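Local coordinates for translation initiation factor eIF2 assembly protein (Schizosaccharomyces pombe, PDB 4ZGP) that acts as an ATP-dependent folding chaperone that binds the gamma subunit of eIF2 and so allows it to assemble with the alpha and beta subunits, at residues Ala56-Leu59 against Lys60-Glu64; Lys49-Lys52 against Pro53-Thr57; Asp149-Ala152 against His153-His157; Tyr91-Arg95 against Glu96-Leu100. All blocks are in the same frame, centred on the assembly; numbering follows the deposited sequence.

Interaction 1: Ala56-Leu59 against Lys60-Glu64; sequences ATVL and KYLHE
Val58 and Leu62, one turn apart on helix 56-62, lie side by side and point the same way, with Val58 CG1 4.2 Å from Leu62 CD1. This buried pair is the close-packed part of the contact. Leu62 also leans back over the preceding turn: its CG stands anti to its own carbonyl carbon (chi1 -70°), which brings it to 3.3 Å from Val58 O. Beneath the side chains run ordinary helical bonds from Lys60 N to Ala56 O, from Tyr61 N to Thr57 O and from Leu62 N to Val58 O. The last turn shows how a side chain can join such a ladder. Leu59 O receives His63 ND1 at 3.2 Å as well as a weak bond from Leu62 N, so two donors grip one oxygen. The imidazole bond is bent, and its donor stands above the carbonyl plane, 39° out of it. On the solvent side the contact is looser. Lys60 touches the earlier turn through CB, 3.4 Å from Ala56 O, and its kinked chain then leads away from the helix. The opposing surfaces come from three other helices: in helix 138-146 Leu142 meets Val58 and Tyr61, and Leu145 meets Leu62; Leu155 of helix 149-157 meets Leu59, Leu62 and His63, and Ala97 of helix 95-107 meets Thr57 and Val58.

Interaction 2: Lys49-Lys52 against Pro53-Thr57; sequences KVIK and PIPAT
Ile51 and Pro55 make the apolar contact, their side chains crossing at about a right angle. The methyl Ile51 CG2 does the touching, 3.6 Å from Pro55 CD and 4.1 Å from Pro55 CG; CG2 stands anti to the backbone N, while CG1 lies beside it (chi1 -61°). The backbone contributes a cis peptide bond before Pro53, which draws Lys52 CA to 2.9 Å from Pro53 CA and turns the chain sharply. The bend is a strand-to-helix connection: strand 48-51, at the margin of a three-stranded antiparallel sheet in this ATP-grasp protein, gives way to helix 56-62, with Pro55 at the N-cap position. Polar interactions of the turn are directed to other parts of the chain. Lys52, extended as far as CE and bent at its last torsion, places NZ in a salt bridge with Glu179 and a hydrogen bond with Ser177. Backbone bonds pair Ile51 with Leu180 of the adjacent strand 180-184, and Ile54, beyond the cis proline, with Phe178.

Interaction 3: Asp149-Ala152 against His153-His157; sequences DFVA and HDLNH
Val151 and Leu155 meet through Val151 CG1 and Leu155 CD1, 4.4 Å apart, on successive turns of helix 149-157. Leu155 leans toward the earlier turn, its CG anti to the carbonyl carbon (chi1 -80°) and 3.6 Å from Val151 O. His153 is turned the other way: with CG anti to the backbone N (chi1 -171°), its ring is carried toward the later turn, where His157 CB lies over one face, 3.3 Å above the ring plane and offset toward the rim. Asp154 is again folded back, its OD1 3.5 Å from Phe150 O. Both of these oxygens are acceptors, and each is satisfied by a different donor: Phe150 O by Asp154 N at 3.1 Å, and the buried carboxylate by Ser119 OG at OD1 and the backbone N of Trp118 at OD2. At the far end Asn156 leans over Ala152, with CG 3.5 Å from Ala152 O, while Asn156 N makes a weak 3.0 Å bond to the same oxygen. The whole is a plain alpha-helical ladder in which the first torsions of Leu155 and His153 set which turn each leans on. The helix borders the nucleotide pocket of the ATP-grasp fold. Phe150 forms a cation-pi contact with Lys122, and its side chain lies about 6 Å from the bound ADP at the nearest atoms; Asp154 acts as a second-shell residue that holds the backbone of the ATP-binding residue Trp118.

Interaction 4: Tyr91-Arg95 against Glu96-Leu100; sequences YYPER and EAIQL
Tyr92 and Ile98 cross at about a right angle, Ile98 CD1 reaching the ring obliquely, 3.5 Å from Tyr92 CE2. One face of the same ring carries Pro93 CD, 3.3 Å above its plane and offset toward the rim, and the ring also makes an edge-to-face contact with Tyr61. The second flat group is the Arg95 guanidinium, with the Gln99 amide over one face and the two planes 36° apart. Gln99 NE2 lies 3.0 Å from Arg95 CZ; since NE2 and the arginine nitrogens are all donors as modelled, this is packing over a face and not a bond, and its exact closeness is doubtful. An alanine in place of Gln99 would end at CB, and the guanidinium would probably lose the amide over its face and become freer to turn. These groups mark the start of helix 95-107, where Glu94 holds the N-cap position. Its carbonyl oxygen opens the helical ladder, accepting Ile98 N at 3.2 Å and, more weakly, Ala97 N; Gln99 N to Arg95 O follows at 2.8 Å. The Glu94 side chain takes the crowded position between backbone N and carbonyl carbon (chi1 70°), which directs its carboxylate toward that of Glu96. The two planes are 57° apart, and Glu94 OE1 stands 2.9 Å from Glu96 OE1, a meeting of like charges that would probably raise the proton affinity of one of them. Toward the interior, Pro93 CB packs 4.1 Å from Ile98 CD1, beside Leu142 of helix 138-146.

In the fold
Along the chain the order is interaction 2, interaction 1, interaction 4 and interaction 3. Interactions 1 and 2 share Ala56 and Thr57 and meet on helix 56-62, their centres 11 Å apart. That helix is the hub. Interaction 4, with its centre 10 Å from that of interaction 1, borders it through Thr57 and Tyr61, and interaction 3, 13 Å away, reaches it through Leu155, while Asn156 meets His63 just beyond its end. Interactions 3 and 4 do not touch, their centres lying 21 Å apart. These local contacts thus link the edge strand 48-51, through helix 56-62, to helices 95-107 and 149-157, with interaction 3 beside the nucleotide site and interaction 4 distant from the annotated sites.

Interaction 1: Ala56-Leu59 against Lys60-Glu64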
loop_
_atom_site.group_PDB
_atom_site.type_symbol
_atom_site.label_atom_id
_atom_site.label_comp_id
_atom_site.label_asym_id
_atom_site.label_seq_id
_atom_site.Cartn_x
_atom_site.Cartn_y
_atom_site.Cartn_z
ATOM N N ALA A 56 -8.498 -20.815 -1.090
ATOM C CA ALA A 56 -8.834 -21.118 0.295
ATOM C C ALA A 56 -7.701 -21.810 1.061
ATOM O O ALA A 56 -7.541 -21.585 2.265
ATOM C CB ALA A 56 -10.094 -21.973 0.346
ATOM N N THR A 57 -6.919 -22.655 0.388
ATOM C CA THR A 57 -5.837 -23.340 1.095
ATOM C C THR A 57 -4.738 -22.344 1.457
ATOM O O THR A 57 -4.075 -22.495 2.479
ATOM C CB THR A 57 -5.236 -24.510 0.282
ATOM O OG1 THR A 57 -4.600 -24.017 -0.904
ATOM C CG2 THR A 57 -6.331 -25.499 -0.097
ATOM N N VAL A 58 -4.557 -21.322 0.622
ATOM C CA VAL A 58 -3.619 -20.252 0.935
ATOM C C VAL A 58 -4.119 -19.480 2.161
ATOM O O VAL A 58 -3.361 -19.206 3.101
ATOM C CB VAL A 58 -3.417 -19.293 -0.270
ATOM C CG1 VAL A 58 -2.699 -18.013 0.153
ATOM C CG2 VAL A 58 -2.631 -19.983 -1.377
ATOM N N LEU A 59 -5.402 -19.144 2.143
ATOM C CA LEU A 59 -6.034 -18.407 3.226
ATOM C C LEU A 59 -5.878 -19.161 4.540
ATOM O O LEU A 59 -5.569 -18.575 5.578
ATOM C CB LEU A 59 -7.511 -18.178 2.899
ATOM C CG LEU A 59 -8.318 -17.120 3.640
ATOM C CD1 LEU A 59 -7.545 -15.829 3.698
ATOM C CD2 LEU A 59 -9.641 -16.914 2.921
ATOM N N LYS A 60 -6.063 -20.473 4.472
ATOM C CA LYS A 60 -5.963 -21.338 5.643
ATOM C C LYS A 60 -4.544 -21.313 6.221
ATOM O O LYS A 60 -4.351 -21.164 7.426
ATOM C CB LYS A 60 -6.387 -22.761 5.263
ATOM C CG LYS A 60 -6.791 -23.663 6.428
ATOM C CD LYS A 60 -5.597 -24.420 6.997
ATOM C CE LYS A 60 -6.043 -25.668 7.755
ATOM N NZ LYS A 60 -7.045 -25.351 8.814
ATOM N N TYR A 61 -3.553 -21.445 5.344
ATOM C CA TYR A 61 -2.147 -21.389 5.729
ATOM C C TYR A 61 -1.753 -20.054 6.371
ATOM O O TYR A 61 -0.948 -20.028 7.303
ATOM C CB TYR A 61 -1.285 -21.669 4.494
ATOM C CG TYR A 61 0.203 -21.466 4.642
ATOM C CD1 TYR A 61 1.030 -22.504 5.044
ATOM C CD2 TYR A 61 0.788 -20.248 4.330
ATOM C CE1 TYR A 61 2.394 -22.322 5.155
ATOM C CE2 TYR A 61 2.138 -20.057 4.442
ATOM C CZ TYR A 61 2.943 -21.098 4.847
ATOM O OH TYR A 61 4.299 -20.901 4.949
ATOM N N LEU A 62 -2.322 -18.949 5.887
ATOM C CA LEU A 62 -1.915 -17.629 6.373
ATOM C C LEU A 62 -2.342 -17.330 7.812
ATOM O O LEU A 62 -1.779 -16.443 8.453
ATOM C CB LEU A 62 -2.459 -16.533 5.459
ATOM C CG LEU A 62 -1.823 -16.438 4.074
ATOM C CD1 LEU A 62 -2.457 -15.293 3.291
ATOM C CD2 LEU A 62 -0.309 -16.259 4.176
ATOM N N HIS A 63 -3.329 -18.062 8.317
ATOM C CA HIS A 63 -3.796 -17.870 9.695
ATOM C C HIS A 63 -2.968 -18.607 10.774
ATOM O O HIS A 63 -3.287 -18.528 11.956
ATOM C CB HIS A 63 -5.263 -18.295 9.811
ATOM C CG HIS A 63 -6.238 -17.248 9.361
ATOM N ND1 HIS A 63 -6.913 -17.325 8.161
ATOM C CD2 HIS A 63 -6.656 -16.105 9.954
ATOM C CE1 HIS A 63 -7.703 -16.273 8.033
ATOM N NE2 HIS A 63 -7.566 -15.518 9.107
ATOM N N GLU A 64 -1.914 -19.311 10.375
ATOM C CA GLU A 64 -1.097 -20.075 11.324
ATOM C C GLU A 64 -0.192 -19.195 12.176
ATOM O O GLU A 64 0.590 -18.413 11.640
ATOM C CB GLU A 64 -0.228 -21.089 10.582
ATOM C CG GLU A 64 -0.995 -22.163 9.842
ATOM C CD GLU A 64 -0.068 -23.185 9.216
ATOM O OE1 GLU A 64 -0.541 -23.977 8.373
ATOM O OE2 GLU A 64 1.133 -23.195 9.572
#

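Interaction 2: Lys49-Lys52 against Pro53-Thr57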
loop_
_atom_site.group_PDB
_atom_site.type_symbol
_atom_site.label_atom_id
_atom_site.label_comp_id
_atom_site.label_asym_id
_atom_site.label_seq_id
_atom_site.Cartn_x
_atom_site.Cartn_y
_atom_site.Cartn_z
ATOM N N LYS A 49 -0.188 -8.579 -10.676
ATOM C CA LYS A 49 -1.235 -9.564 -10.936
ATOM C C LYS A 49 -2.053 -9.746 -9.690
ATOM O O LYS A 49 -1.526 -9.723 -8.575
ATOM C CB LYS A 49 -0.656 -10.923 -11.363
ATOM C CG LYS A 49 0.163 -10.880 -12.639
ATOM C CD LYS A 49 -0.727 -10.858 -13.873
ATOM C CE LYS A 49 0.096 -10.897 -15.155
ATOM N NZ LYS A 49 -0.765 -10.936 -16.376
ATOM N N VAL A 50 -3.353 -9.925 -9.860
ATOM C CA VAL A 50 -4.209 -10.157 -8.712
ATOM C C VAL A 50 -4.876 -11.522 -8.771
ATOM O O VAL A 50 -5.532 -11.857 -9.756
ATOM C CB VAL A 50 -5.298 -9.059 -8.590
ATOM C CG1 VAL A 50 -6.115 -9.274 -7.344
ATOM C CG2 VAL A 50 -4.650 -7.696 -8.539
ATOM N N ILE A 51 -4.700 -12.309 -7.717
ATOM C CA ILE A 51 -5.429 -13.567 -7.587
ATOM C C ILE A 51 -6.627 -13.388 -6.664
ATOM O O ILE A 51 -6.478 -13.222 -5.457
ATOM C CB ILE A 51 -4.521 -14.680 -7.063
ATOM C CG1 ILE A 51 -3.375 -14.904 -8.044
ATOM C CG2 ILE A 51 -5.328 -15.964 -6.865
ATOM C CD1 ILE A 51 -2.271 -15.804 -7.497
ATOM N N LYS A 52 -7.826 -13.410 -7.245
ATOM C CA LYS A 52 -9.031 -13.048 -6.524
ATOM C C LYS A 52 -10.214 -13.891 -7.005
ATOM O O LYS A 52 -10.463 -13.965 -8.202
ATOM C CB LYS A 52 -9.336 -11.562 -6.710
ATOM C CG LYS A 52 -10.443 -11.022 -5.809
ATOM C CD LYS A 52 -10.776 -9.582 -6.183
ATOM C CE LYS A 52 -11.857 -8.977 -5.280
ATOM N NZ LYS A 52 -11.484 -8.998 -3.840
ATOM N N PRO A 53 -10.923 -14.542 -6.074
ATOM C CA PRO A 53 -10.572 -14.548 -4.651
ATOM C C PRO A 53 -9.319 -15.367 -4.358
ATOM O O PRO A 53 -8.872 -16.161 -5.184
ATOM C CB PRO A 53 -11.796 -15.174 -3.982
ATOM C CG PRO A 53 -12.453 -15.961 -5.055
ATOM C CD PRO A 53 -12.205 -15.220 -6.332
ATOM N N ILE A 54 -8.746 -15.141 -3.188
ATOM C CA ILE A 54 -7.561 -15.869 -2.765
ATOM C C ILE A 54 -7.919 -17.345 -2.578
ATOM O O ILE A 54 -8.974 -17.662 -2.031
ATOM C CB ILE A 54 -6.980 -15.252 -1.458
ATOM C CG1 ILE A 54 -5.600 -15.819 -1.145
ATOM C CG2 ILE A 54 -7.947 -15.431 -0.282
ATOM C CD1 ILE A 54 -4.864 -14.997 -0.128
ATOM N N PRO A 55 -7.065 -18.255 -3.078
ATOM C CA PRO A 55 -7.307 -19.692 -2.881
ATOM C C PRO A 55 -7.473 -20.030 -1.410
ATOM O O PRO A 55 -6.688 -19.567 -0.586
ATOM C CB PRO A 55 -6.054 -20.342 -3.464
ATOM C CG PRO A 55 -5.620 -19.384 -4.536
ATOM C CD PRO A 55 -5.943 -18.003 -4.000
ATOM N N ALA A 56 -8.498 -20.815 -1.090
ATOM C CA ALA A 56 -8.834 -21.118 0.295
ATOM C C ALA A 56 -7.701 -21.810 1.061
ATOM O O ALA A 56 -7.541 -21.585 2.265
ATOM C CB ALA A 56 -10.094 -21.973 0.346
ATOM N N THR A 57 -6.919 -22.655 0.388
ATOM C CA THR A 57 -5.837 -23.340 1.095
ATOM C C THR A 57 -4.738 -22.344 1.457
ATOM O O THR A 57 -4.075 -22.495 2.479
ATOM C CB THR A 57 -5.236 -24.510 0.282
ATOM O OG1 THR A 57 -4.600 -24.017 -0.904
ATOM C CG2 THR A 57 -6.331 -25.499 -0.097
#

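Interaction 3: Asp149-Ala152 against His153-His157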
loop_
_atom_site.group_PDB
_atom_site.type_symbol
_atom_site.label_atom_id
_atom_site.label_comp_id
_atom_site.label_asym_id
_atom_site.label_seq_id
_atom_site.Cartn_x
_atom_site.Cartn_y
_atom_site.Cartn_z
ATOM N N ASP A 149 2.450 -8.852 10.704
ATOM C CA ASP A 149 1.381 -8.278 11.532
ATOM C C ASP A 149 0.369 -7.509 10.676
ATOM O O ASP A 149 -0.845 -7.515 10.944
ATOM C CB ASP A 149 1.944 -7.308 12.586
ATOM C CG ASP A 149 2.910 -7.972 13.568
ATOM O OD1 ASP A 149 2.616 -9.083 14.050
ATOM O OD2 ASP A 149 3.967 -7.368 13.854
ATOM N N PHE A 150 0.882 -6.799 9.674
ATOM C CA PHE A 150 0.037 -5.990 8.809
ATOM C C PHE A 150 -0.910 -6.878 8.040
ATOM O O PHE A 150 -2.096 -6.588 7.945
ATOM C CB PHE A 150 0.878 -5.154 7.839
ATOM C CG PHE A 150 1.668 -4.061 8.502
ATOM C CD1 PHE A 150 1.099 -3.272 9.483
ATOM C CD2 PHE A 150 2.981 -3.815 8.136
ATOM C CE1 PHE A 150 1.832 -2.252 10.096
ATOM C CE2 PHE A 150 3.720 -2.803 8.750
ATOM C CZ PHE A 150 3.142 -2.024 9.731
ATOM N N VAL A 151 -0.377 -7.963 7.482
ATOM C CA VAL A 151 -1.193 -8.910 6.726
ATOM C C VAL A 151 -2.250 -9.529 7.640
ATOM O O VAL A 151 -3.409 -9.668 7.259
ATOM C CB VAL A 151 -0.316 -10.017 6.069
ATOM C CG1 VAL A 151 -1.175 -11.132 5.522
ATOM C CG2 VAL A 151 0.546 -9.415 4.964
ATOM N N ALA A 152 -1.844 -9.863 8.863
ATOM C CA ALA A 152 -2.752 -10.416 9.859
ATOM C C ALA A 152 -3.863 -9.427 10.191
ATOM O O ALA A 152 -4.997 -9.824 10.452
ATOM C CB ALA A 152 -1.985 -10.805 11.136
ATOM N N HIS A 153 -3.533 -8.142 10.181
ATOM C CA HIS A 153 -4.549 -7.130 10.426
ATOM C C HIS A 153 -5.571 -7.071 9.291
ATOM O O HIS A 153 -6.768 -6.895 9.540
ATOM C CB HIS A 153 -3.927 -5.749 10.630
ATOM C CG HIS A 153 -4.917 -4.732 11.099
ATOM N ND1 HIS A 153 -5.324 -4.644 12.416
ATOM C CD2 HIS A 153 -5.625 -3.797 10.423
ATOM C CE1 HIS A 153 -6.211 -3.671 12.534
ATOM N NE2 HIS A 153 -6.414 -3.144 11.340
ATOM N N ASP A 154 -5.097 -7.220 8.055
ATOM C CA ASP A 154 -5.994 -7.306 6.905
ATOM C C ASP A 154 -6.961 -8.476 7.057
ATOM O O ASP A 154 -8.152 -8.366 6.749
ATOM C CB ASP A 154 -5.213 -7.509 5.599
ATOM C CG ASP A 154 -4.567 -6.229 5.066
ATOM O OD1 ASP A 154 -4.468 -5.214 5.790
ATOM O OD2 ASP A 154 -4.117 -6.268 3.902
ATOM N N LEU A 155 -6.413 -9.610 7.493
ATOM C CA LEU A 155 -7.160 -10.864 7.566
ATOM C C LEU A 155 -8.202 -10.901 8.688
ATOM O O LEU A 155 -9.239 -11.554 8.553
ATOM C CB LEU A 155 -6.182 -12.041 7.737
ATOM C CG LEU A 155 -5.506 -12.487 6.439
ATOM C CD1 LEU A 155 -4.619 -13.689 6.671
ATOM C CD2 LEU A 155 -6.544 -12.794 5.356
ATOM N N ASN A 156 -7.939 -10.198 9.782
ATOM C CA ASN A 156 -8.776 -10.336 10.975
ATOM C C ASN A 156 -9.481 -9.064 11.464
ATOM O O ASN A 156 -10.444 -9.145 12.223
ATOM C CB ASN A 156 -7.928 -10.893 12.124
ATOM C CG ASN A 156 -7.261 -12.211 11.775
ATOM O OD1 ASN A 156 -7.903 -13.128 11.264
ATOM N ND2 ASN A 156 -5.958 -12.308 12.039
ATOM N N HIS A 157 -9.001 -7.892 11.057
ATOM C CA HIS A 157 -9.482 -6.653 11.656
ATOM C C HIS A 157 -9.716 -5.512 10.675
ATOM O O HIS A 157 -9.800 -4.361 11.096
ATOM C CB HIS A 157 -8.492 -6.161 12.717
ATOM C CG HIS A 157 -8.280 -7.125 13.841
ATOM N ND1 HIS A 157 -9.290 -7.493 14.707
ATOM C CD2 HIS A 157 -7.176 -7.798 14.241
ATOM C CE1 HIS A 157 -8.815 -8.354 15.590
ATOM N NE2 HIS A 157 -7.534 -8.553 15.331
#

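Interaction 4: Tyr91-Arg95 against Glu96-Leu100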
loop_
_atom_site.group_PDB
_atom_site.type_symbol
_atom_site.label_atom_id
_atom_site.label_comp_id
_atom_site.label_asym_id
_atom_site.label_seq_id
_atom_site.Cartn_x
_atom_site.Cartn_y
_atom_site.Cartn_z
ATOM N N TYR A 91 1.026 -27.699 7.843
ATOM C CA TYR A 91 0.122 -27.452 6.722
ATOM C C TYR A 91 0.766 -26.572 5.652
ATOM O O TYR A 91 1.610 -25.729 5.950
ATOM C CB TYR A 91 -1.173 -26.805 7.207
ATOM C CG TYR A 91 -2.198 -26.634 6.115
ATOM C CD1 TYR A 91 -2.988 -27.702 5.711
ATOM C CD2 TYR A 91 -2.369 -25.409 5.473
ATOM C CE1 TYR A 91 -3.929 -27.558 4.704
ATOM C CE2 TYR A 91 -3.305 -25.252 4.463
ATOM C CZ TYR A 91 -4.084 -26.333 4.083
ATOM O OH TYR A 91 -5.022 -26.198 3.084
ATOM N N TYR A 92 0.355 -26.780 4.405
ATOM C CA TYR A 92 0.871 -26.020 3.279
ATOM C C TYR A 92 -0.166 -26.045 2.160
ATOM O O TYR A 92 -0.872 -27.042 2.001
ATOM C CB TYR A 92 2.203 -26.601 2.813
ATOM C CG TYR A 92 3.029 -25.663 1.971
ATOM C CD1 TYR A 92 3.707 -24.594 2.549
ATOM C CD2 TYR A 92 3.132 -25.844 0.595
ATOM C CE1 TYR A 92 4.470 -23.736 1.782
ATOM C CE2 TYR A 92 3.891 -24.994 -0.179
ATOM C CZ TYR A 92 4.559 -23.941 0.416
ATOM O OH TYR A 92 5.320 -23.093 -0.360
ATOM N N PRO A 93 -0.281 -24.945 1.391
ATOM C CA PRO A 93 -1.319 -24.880 0.353
ATOM C C PRO A 93 -1.175 -25.980 -0.706
ATOM O O PRO A 93 -0.071 -26.494 -0.893
ATOM C CB PRO A 93 -1.102 -23.495 -0.269
ATOM C CG PRO A 93 -0.478 -22.688 0.841
ATOM C CD PRO A 93 0.424 -23.659 1.548
ATOM N N GLU A 94 -2.270 -26.322 -1.382
ATOM C CA GLU A 94 -2.243 -27.381 -2.394
ATOM C C GLU A 94 -1.472 -26.943 -3.638
ATOM O O GLU A 94 -1.307 -25.746 -3.890
ATOM C CB GLU A 94 -3.665 -27.799 -2.768
ATOM C CG GLU A 94 -4.445 -26.763 -3.561
ATOM C CD GLU A 94 -5.875 -27.212 -3.841
ATOM O OE1 GLU A 94 -6.301 -27.164 -5.018
ATOM O OE2 GLU A 94 -6.573 -27.611 -2.880
ATOM N N ARG A 95 -1.002 -27.917 -4.411
ATOM C CA ARG A 95 -0.091 -27.647 -5.518
ATOM C C ARG A 95 -0.684 -26.697 -6.550
ATOM O O ARG A 95 0.039 -25.915 -7.170
ATOM C CB ARG A 95 0.329 -28.958 -6.201
ATOM C CG ARG A 95 1.284 -28.739 -7.369
ATOM C CD ARG A 95 1.826 -30.029 -7.978
ATOM N NE ARG A 95 2.351 -29.764 -9.316
ATOM C CZ ARG A 95 3.582 -29.320 -9.559
ATOM N NH1 ARG A 95 3.967 -29.086 -10.805
ATOM N NH2 ARG A 95 4.429 -29.108 -8.555
ATOM N N GLU A 96 -1.998 -26.768 -6.732
ATOM C CA GLU A 96 -2.678 -25.952 -7.727
ATOM C C GLU A 96 -2.478 -24.469 -7.423
ATOM O O GLU A 96 -2.205 -23.660 -8.319
ATOM C CB GLU A 96 -4.174 -26.293 -7.772
ATOM C CG GLU A 96 -4.509 -27.631 -8.437
ATOM C CD GLU A 96 -4.533 -28.822 -7.474
ATOM O OE1 GLU A 96 -4.203 -28.662 -6.277
ATOM O OE2 GLU A 96 -4.892 -29.934 -7.923
ATOM N N ALA A 97 -2.605 -24.130 -6.147
ATOM C CA ALA A 97 -2.407 -22.764 -5.683
ATOM C C ALA A 97 -0.954 -22.344 -5.852
ATOM O O ALA A 97 -0.670 -21.237 -6.310
ATOM C CB ALA A 97 -2.825 -22.637 -4.244
ATOM N N ILE A 98 -0.036 -23.232 -5.478
ATOM C CA ILE A 98 1.388 -22.962 -5.629
ATOM C C ILE A 98 1.749 -22.693 -7.096
ATOM O O ILE A 98 2.514 -21.770 -7.391
ATOM C CB ILE A 98 2.252 -24.136 -5.103
ATOM C CG1 ILE A 98 1.929 -24.425 -3.639
ATOM C CG2 ILE A 98 3.746 -23.825 -5.265
ATOM C CD1 ILE A 98 2.209 -23.282 -2.707
ATOM N N GLN A 99 1.223 -23.502 -8.015
ATOM C CA GLN A 99 1.523 -23.299 -9.436
ATOM C C GLN A 99 0.921 -21.991 -9.962
ATOM O O GLN A 99 1.530 -21.299 -10.795
ATOM C CB GLN A 99 1.010 -24.481 -10.262
ATOM C CG GLN A 99 1.720 -25.794 -9.977
ATOM C CD GLN A 99 3.207 -25.726 -10.259
ATOM O OE1 GLN A 99 3.632 -25.123 -11.244
ATOM N NE2 GLN A 99 4.003 -26.345 -9.391
ATOM N N LEU A 100 -0.262 -21.658 -9.462
ATOM C CA LEU A 100 -0.942 -20.421 -9.836
ATOM C C LEU A 100 -0.098 -19.213 -9.443
ATOM O O LEU A 100 0.116 -18.289 -10.233
ATOM C CB LEU A 100 -2.319 -20.349 -9.170
ATOM C CG LEU A 100 -3.317 -19.312 -9.695
ATOM C CD1 LEU A 100 -3.393 -19.360 -11.212
ATOM C CD2 LEU A 100 -4.696 -19.555 -9.094
#